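Local coordinates for ethylbenzene dehydrogenase alpha-subunit (Aromatoleum aromaticum, PDB 2IVF), which is the alpha-subunit of a molybdenum enzyme of the molybdopterin oxidoreductase family, carrying a molybdenum atom, two pterin guanine dinucleotides and an iron/sulfur cluster, at residues R153-W158 and A643-V649; E352-Y357 and K368-G372; R371-K375 and K802-P806. All blocks are in the same frame, centred on the assembly; numbering follows the deposited sequence.

Contact 1: residues R153-W158 and A643-V649; sequences RGEGKW and AMYADIV
Arg153 turns its CG away from its own carbonyl carbon (chi1 -69°) and then runs extended to NE, which lays the guanidinium beside the carboxylate of Asp647; at Trp158 a similar first torsion (chi1 -61°) brings the edge of the indole up to the 3-10 turn 643-645. The contact lies at one margin of a mixed sheet, where the loop between strands 147-149 and 158-160 meets the chain entering strand 648-651. Arg153 grips Asp647 side-on: NE reaches OD1 and NH2 reaches OD2, each at 2.8 Å, with the two planes 35° apart. Asp647 is held further by Arg149 and by the backbone N of Ile632, so a buried carboxylate is well supplied with donors, probably keeping it ionised. Gly154 CA lies over one face of the Tyr645 ring, a CH-pi contact 4.1 Å from its centroid. A water accepts from Gly156 N and donates to Met644 O. The beta-subunit covers this loop, with its Gln109 bonded to Gly154 O and its Phe103 on Trp158. The indole six-ring reaches Val649, CH2 lying 3.7 Å from CG2, while Trp158 NE1 points its hydrogen at Met644 SD, a weak bond of 3.7 Å made at the ring edge.

Contact 2: residues E352-Y357 and K368-G372; sequences EAKQFY and KASRG
The open end of a beta hairpin, strands 356-360 and 365-369, is joined here by Gln355, which extends the cross-strand bonding with its side-chain amide. Tyr357 and Lys368 form an antiparallel non-hydrogen-bonded pair, and next to it Ala369 N donates to Phe356 O at 2.9 Å. The same carbonyl oxygen accepts a second bond, from Gln355 NE2, in the carbonyl plane and on a lone pair. That nitrogen also donates across the hairpin to Ala369 O at 2.6 Å, approaching from above the carbonyl plane. A water accepts from Phe356 N and donates to Ala369 O. Gln355 CG stands anti to the backbone N (chi1 174°) and the chain then bends at chi2 (63°), which brings NE2 within reach of both carbonyl oxygens; its two bonds fix the rotation of the group. Lys368 runs extended beside Tyr357, pointing the same way, with its CG 3.6 Å from Tyr357 CE1.

Farther from the strands the link is mostly through water. One water accepts from Arg371 NE and lies within 2.7 Å of Lys354 O, and another joins Gln355 OE1 to Arg371 N. Glu352 OE1 lies 3.9 Å from Arg371 NH1, a long ion pair, the oxygen well out of the guanidinium plane so that no N-H points at it; a water also bridges the two, weakly at NH1. The stronger partner of Arg371 is Asp521, and Lys354 likewise has Glu950, which probably eases the nearness of these two cations. Leading into the hairpin is the type I turn from Glu352 to Gln355. Helix 345-349 packs on Gln355 and Tyr357, Tyr357 pairs through its backbone with Leu334 of strand 334-336, and the Phe356 ring meets those of Phe342 and His808.

Contact 3: residues R371-K375 and K802-P806; sequences RGTLK and KKVFP
Phe805 CE1 lies 3.8 Å from Leu374 CD1, which meets the ring obliquely, and the two side chains cross at about a right angle; the ring also stacks on that of His798. Leu374 lies over the backbone of 802-804, with CD1 3.2 Å from Lys803 O, and touches Glu327 and Gln328 of helix 322-328. Its own N-H donates to Lys802 O in a nearly straight bond of 3.0 Å, a direct hydrogen bond joining the two loops. Val804 presses CG1 against the chain opposite, 3.4 Å from Gly372 C. Around these contacts, one water accepts from Val804 N and donates to Gly372 O, and a second bridges Thr373 OG1 and Lys802 O, weakly at the latter. With OG1 anti to the backbone N (chi1 -177°), Thr373 accepts from Lys375 N at 3.1 Å. The chain of Lys802 bends at chi2 and carries its amine off to Glu327, while Lys803 pairs with Asp526. Lys802, with positive phi, ends the run from helix 796-800, so a post-helix loop is fastened here to the loop after hairpin strand 365-369, and that loop makes an ST turn from Thr373 to Lys375.

Contacts 2 and 3 adjoin, their centres 11 Å apart, and share Arg371 and Gly372: the chain leaving hairpin strand 365-369 serves the hairpin first and then the loop 802-806. Contact 1 lies on the opposite side of the chain's centre, its own centre 59 Å from that of contact 2 and 55 Å from that of contact 3. In sequence, contact 2 falls wholly between the segments of contact 1, whereas contact 3 crosses it by reaching on to 802-806. Contact 1 adjoins the beta-subunit, and the side chain of Ala643 lies about 7 Å from the bound MD1, near it but not touching; no other protein chain touches contacts 2 and 3.

Contact 1: residues R153-W158 and A643-V649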
# COMPACT_ATOMS: atom_id res chain seq x y z
N ARG A 153 19.49 2.09 25.60
CA ARG A 153 18.77 2.41 24.38
C ARG A 153 18.48 1.15 23.58
O ARG A 153 19.40 0.35 23.29
CB ARG A 153 19.53 3.43 23.54
CG ARG A 153 19.59 4.82 24.18
CD ARG A 153 20.60 5.75 23.50
NE ARG A 153 20.47 7.13 24.00
CZ ARG A 153 21.40 8.07 23.86
NH1 ARG A 153 22.56 7.83 23.26
NH2 ARG A 153 21.16 9.27 24.35
N GLY A 154 17.21 0.97 23.24
CA GLY A 154 16.79 -0.19 22.46
C GLY A 154 16.46 -1.44 23.26
O GLY A 154 16.15 -2.47 22.67
N GLU A 155 16.57 -1.39 24.58
CA GLU A 155 16.36 -2.57 25.40
C GLU A 155 14.90 -2.93 25.60
O GLU A 155 14.58 -4.05 26.02
CB GLU A 155 17.03 -2.38 26.76
CG GLU A 155 17.14 -3.65 27.50
CD GLU A 155 18.05 -3.59 28.69
OE1 GLU A 155 18.43 -2.47 29.12
OE2 GLU A 155 18.34 -4.68 29.20
N GLY A 156 14.02 -1.95 25.37
CA GLY A 156 12.57 -2.14 25.46
C GLY A 156 12.05 -2.06 26.88
O GLY A 156 11.07 -2.74 27.25
N LYS A 157 12.73 -1.25 27.68
CA LYS A 157 12.33 -0.97 29.04
C LYS A 157 11.97 0.51 29.17
O LYS A 157 12.84 1.40 29.01
CB LYS A 157 13.45 -1.34 30.04
CG LYS A 157 13.90 -2.81 30.05
CD LYS A 157 14.86 -3.07 31.22
CE LYS A 157 15.37 -4.51 31.25
NZ LYS A 157 16.24 -4.74 32.42
N TRP A 158 10.68 0.77 29.43
CA TRP A 158 10.14 2.10 29.48
C TRP A 158 9.30 2.33 30.72
O TRP A 158 8.75 1.40 31.33
CB TRP A 158 9.20 2.27 28.28
CG TRP A 158 9.80 2.13 26.93
CD1 TRP A 158 9.65 1.08 26.05
CD2 TRP A 158 10.58 3.12 26.25
NE1 TRP A 158 10.31 1.37 24.87
CE2 TRP A 158 10.88 2.61 24.97
CE3 TRP A 158 11.04 4.40 26.60
CZ2 TRP A 158 11.60 3.33 24.05
CZ3 TRP A 158 11.78 5.10 25.69
CH2 TRP A 158 12.05 4.58 24.42
N ALA A 643 12.38 4.95 17.50
CA ALA A 643 11.86 5.37 18.81
C ALA A 643 12.26 4.42 19.91
O ALA A 643 12.40 4.82 21.06
CB ALA A 643 10.30 5.53 18.75
N MET A 644 12.44 3.14 19.58
CA MET A 644 12.91 2.16 20.55
C MET A 644 14.27 2.49 21.11
O MET A 644 14.64 2.01 22.17
CB MET A 644 12.86 0.75 19.95
CG MET A 644 11.40 0.25 19.85
SD MET A 644 10.69 -0.03 21.48
CE MET A 644 11.64 -1.45 22.09
N TYR A 645 15.04 3.32 20.40
CA TYR A 645 16.35 3.74 20.87
C TYR A 645 16.35 5.11 21.50
O TYR A 645 17.40 5.59 21.93
CB TYR A 645 17.34 3.75 19.71
CG TYR A 645 17.64 2.40 19.20
CD1 TYR A 645 16.81 1.83 18.26
CD2 TYR A 645 18.74 1.66 19.66
CE1 TYR A 645 17.05 0.58 17.78
CE2 TYR A 645 18.98 0.38 19.15
CZ TYR A 645 18.11 -0.12 18.19
OH TYR A 645 18.27 -1.38 17.63
N ALA A 646 15.20 5.73 21.59
CA ALA A 646 15.10 7.06 22.15
C ALA A 646 15.22 7.05 23.67
O ALA A 646 15.02 6.02 24.35
CB ALA A 646 13.75 7.68 21.75
N ASP A 647 15.55 8.21 24.21
CA ASP A 647 15.54 8.42 25.63
C ASP A 647 14.18 8.83 26.10
O ASP A 647 13.81 8.50 27.21
CB ASP A 647 16.55 9.49 25.99
CG ASP A 647 17.92 9.15 25.49
OD1 ASP A 647 18.39 8.00 25.71
OD2 ASP A 647 18.52 10.04 24.87
N ILE A 648 13.44 9.55 25.25
CA ILE A 648 12.14 10.10 25.58
C ILE A 648 11.26 9.93 24.34
O ILE A 648 11.67 10.27 23.22
CB ILE A 648 12.24 11.63 25.92
CG1 ILE A 648 13.05 11.89 27.18
CG2 ILE A 648 10.84 12.24 26.06
CD1 ILE A 648 12.46 11.33 28.47
N VAL A 649 10.06 9.41 24.53
CA VAL A 649 9.10 9.34 23.45
C VAL A 649 7.87 10.13 23.89
O VAL A 649 7.32 9.88 24.98
CB VAL A 649 8.74 7.89 23.11
CG1 VAL A 649 7.68 7.83 21.99
CG2 VAL A 649 10.01 7.09 22.72
O HOH W 1 13.87 0.54 24.16

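Contact 2: residues E352-Y357 and K368-G372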
# COMPACT_ATOMS: atom_id res chain seq x y z
N GLU A 352 31.36 37.52 -23.92
CA GLU A 352 30.95 36.76 -22.75
C GLU A 352 31.35 35.29 -22.82
O GLU A 352 31.31 34.66 -23.88
CB GLU A 352 29.45 36.85 -22.54
CG GLU A 352 28.95 38.27 -22.30
CD GLU A 352 27.43 38.32 -22.27
OE1 GLU A 352 26.81 37.24 -22.22
OE2 GLU A 352 26.87 39.44 -22.32
N ALA A 353 31.71 34.77 -21.66
CA ALA A 353 32.16 33.41 -21.50
C ALA A 353 31.02 32.42 -21.71
O ALA A 353 31.26 31.27 -22.05
CB ALA A 353 32.75 33.23 -20.09
N LYS A 354 29.79 32.88 -21.46
CA LYS A 354 28.62 32.04 -21.54
C LYS A 354 27.76 32.41 -22.75
O LYS A 354 26.61 32.04 -22.82
CB LYS A 354 27.84 32.12 -20.22
CG LYS A 354 28.64 31.52 -19.04
CD LYS A 354 27.80 30.77 -18.07
CE LYS A 354 26.98 31.67 -17.18
NZ LYS A 354 26.07 30.85 -16.33
N GLN A 355 28.34 33.15 -23.70
CA GLN A 355 27.69 33.36 -24.98
C GLN A 355 28.16 32.25 -25.92
O GLN A 355 29.35 32.10 -26.20
CB GLN A 355 28.01 34.74 -25.55
CG GLN A 355 27.47 34.99 -26.98
CD GLN A 355 25.95 34.94 -27.06
OE1 GLN A 355 25.27 35.83 -26.56
NE2 GLN A 355 25.42 33.92 -27.71
N PHE A 356 27.21 31.47 -26.41
CA PHE A 356 27.55 30.30 -27.20
C PHE A 356 27.07 30.44 -28.63
O PHE A 356 26.48 31.48 -29.00
CB PHE A 356 27.03 29.04 -26.53
CG PHE A 356 27.50 28.88 -25.13
CD1 PHE A 356 28.85 28.92 -24.82
CD2 PHE A 356 26.61 28.66 -24.11
CE1 PHE A 356 29.27 28.76 -23.53
CE2 PHE A 356 27.05 28.50 -22.81
CZ PHE A 356 28.37 28.54 -22.53
N TYR A 357 27.38 29.43 -29.46
CA TYR A 357 27.18 29.54 -30.89
C TYR A 357 26.45 28.39 -31.54
O TYR A 357 26.64 27.22 -31.18
CB TYR A 357 28.52 29.68 -31.59
CG TYR A 357 29.20 31.00 -31.31
CD1 TYR A 357 29.01 32.08 -32.16
CD2 TYR A 357 29.98 31.17 -30.18
CE1 TYR A 357 29.58 33.26 -31.91
CE2 TYR A 357 30.57 32.35 -29.93
CZ TYR A 357 30.38 33.40 -30.80
OH TYR A 357 30.99 34.60 -30.58
N LYS A 368 25.81 33.69 -33.01
CA LYS A 368 25.52 33.67 -31.60
C LYS A 368 24.15 33.07 -31.37
O LYS A 368 23.19 33.44 -32.05
CB LYS A 368 25.60 35.07 -31.01
CG LYS A 368 27.02 35.54 -30.82
CD LYS A 368 27.12 36.92 -30.19
CE LYS A 368 28.52 37.46 -30.31
NZ LYS A 368 28.73 38.67 -29.48
N ALA A 369 24.10 32.11 -30.47
CA ALA A 369 22.85 31.56 -29.96
C ALA A 369 22.38 32.48 -28.82
O ALA A 369 23.14 32.79 -27.89
CB ALA A 369 23.06 30.13 -29.46
N SER A 370 21.13 32.93 -28.91
CA SER A 370 20.63 33.90 -27.95
C SER A 370 20.55 33.29 -26.56
O SER A 370 20.06 32.17 -26.40
CB SER A 370 19.28 34.46 -28.37
OG SER A 370 18.62 35.09 -27.28
N ARG A 371 21.03 34.05 -25.58
CA ARG A 371 20.88 33.71 -24.17
C ARG A 371 19.52 34.09 -23.60
O ARG A 371 19.20 33.69 -22.49
CB ARG A 371 21.93 34.43 -23.34
CG ARG A 371 23.37 34.13 -23.77
CD ARG A 371 24.36 34.59 -22.75
NE ARG A 371 24.24 33.87 -21.49
CZ ARG A 371 23.98 34.42 -20.30
NH1 ARG A 371 23.82 35.73 -20.18
NH2 ARG A 371 23.90 33.65 -19.23
N GLY A 372 18.72 34.85 -24.35
CA GLY A 372 17.50 35.45 -23.82
C GLY A 372 16.22 34.81 -24.29
O GLY A 372 15.18 34.94 -23.64
O HOH W 2 24.38 38.18 -22.52
O HOH W 3 24.58 30.78 -21.61
O HOH W 4 23.45 30.86 -18.41
O HOH W 5 22.58 36.60 -26.31
O HOH W 6 24.59 31.29 -26.14

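Contact 3: residues R371-K375 and K802-P806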
# COMPACT_ATOMS: atom_id res chain seq x y z
N ARG A 371 21.03 34.05 -25.58
CA ARG A 371 20.88 33.71 -24.17
C ARG A 371 19.52 34.09 -23.60
O ARG A 371 19.20 33.69 -22.49
CB ARG A 371 21.93 34.43 -23.34
CG ARG A 371 23.37 34.13 -23.77
CD ARG A 371 24.36 34.59 -22.75
NE ARG A 371 24.24 33.87 -21.49
CZ ARG A 371 23.98 34.42 -20.30
NH1 ARG A 371 23.82 35.73 -20.18
NH2 ARG A 371 23.90 33.65 -19.23
N GLY A 372 18.72 34.85 -24.35
CA GLY A 372 17.50 35.45 -23.82
C GLY A 372 16.22 34.81 -24.29
O GLY A 372 15.18 34.94 -23.64
N THR A 373 16.27 34.11 -25.41
CA THR A 373 15.11 33.39 -25.90
C THR A 373 15.56 32.13 -26.66
O THR A 373 16.69 32.06 -27.16
CB THR A 373 14.25 34.28 -26.86
OG1 THR A 373 13.09 33.56 -27.26
CG2 THR A 373 15.01 34.64 -28.10
N LEU A 374 14.67 31.17 -26.75
CA LEU A 374 14.94 29.96 -27.52
C LEU A 374 14.42 30.10 -28.94
O LEU A 374 14.61 29.22 -29.76
CB LEU A 374 14.26 28.76 -26.87
CG LEU A 374 14.63 28.41 -25.42
CD1 LEU A 374 13.72 27.27 -24.94
CD2 LEU A 374 16.10 28.03 -25.29
N LYS A 375 13.73 31.20 -29.22
CA LYS A 375 13.12 31.39 -30.51
C LYS A 375 14.21 31.49 -31.57
O LYS A 375 15.21 32.20 -31.39
CB LYS A 375 12.25 32.65 -30.46
CG LYS A 375 11.42 32.86 -31.68
CD LYS A 375 10.55 34.09 -31.56
CE LYS A 375 9.75 34.29 -32.84
NZ LYS A 375 8.81 33.16 -32.93
N LYS A 802 8.96 29.99 -25.69
CA LYS A 802 10.38 29.96 -25.99
C LYS A 802 11.20 30.49 -24.83
O LYS A 802 12.26 31.07 -25.04
CB LYS A 802 10.68 30.69 -27.29
CG LYS A 802 9.79 30.28 -28.44
CD LYS A 802 9.83 28.79 -28.75
CE LYS A 802 8.70 28.40 -29.72
NZ LYS A 802 8.64 26.92 -29.90
N LYS A 803 10.69 30.28 -23.63
CA LYS A 803 11.38 30.69 -22.42
C LYS A 803 12.65 29.84 -22.21
O LYS A 803 12.63 28.60 -22.27
CB LYS A 803 10.45 30.60 -21.20
CG LYS A 803 10.97 31.35 -19.99
CD LYS A 803 10.11 31.12 -18.73
CE LYS A 803 10.59 31.93 -17.53
NZ LYS A 803 9.58 31.98 -16.42
N VAL A 804 13.74 30.54 -21.92
CA VAL A 804 15.03 29.92 -21.66
C VAL A 804 14.99 29.04 -20.41
O VAL A 804 14.11 29.19 -19.54
CB VAL A 804 16.19 30.99 -21.55
CG1 VAL A 804 16.40 31.71 -22.91
CG2 VAL A 804 15.94 32.02 -20.45
N PHE A 805 15.96 28.13 -20.32
CA PHE A 805 16.09 27.25 -19.19
C PHE A 805 17.15 27.80 -18.28
O PHE A 805 18.11 28.42 -18.76
CB PHE A 805 16.53 25.87 -19.65
CG PHE A 805 15.49 25.11 -20.35
CD1 PHE A 805 15.26 25.31 -21.71
CD2 PHE A 805 14.74 24.19 -19.67
CE1 PHE A 805 14.29 24.55 -22.37
CE2 PHE A 805 13.77 23.45 -20.30
CZ PHE A 805 13.55 23.63 -21.66
N PRO A 806 17.00 27.57 -16.96
CA PRO A 806 18.03 28.07 -16.06
C PRO A 806 19.28 27.18 -16.01
O PRO A 806 19.60 26.57 -14.96
CB PRO A 806 17.28 28.15 -14.73
CG PRO A 806 16.37 26.94 -14.79
CD PRO A 806 15.88 26.93 -16.22
O HOH W 7 13.26 33.53 -22.34
O HOH W 8 11.33 33.93 -25.37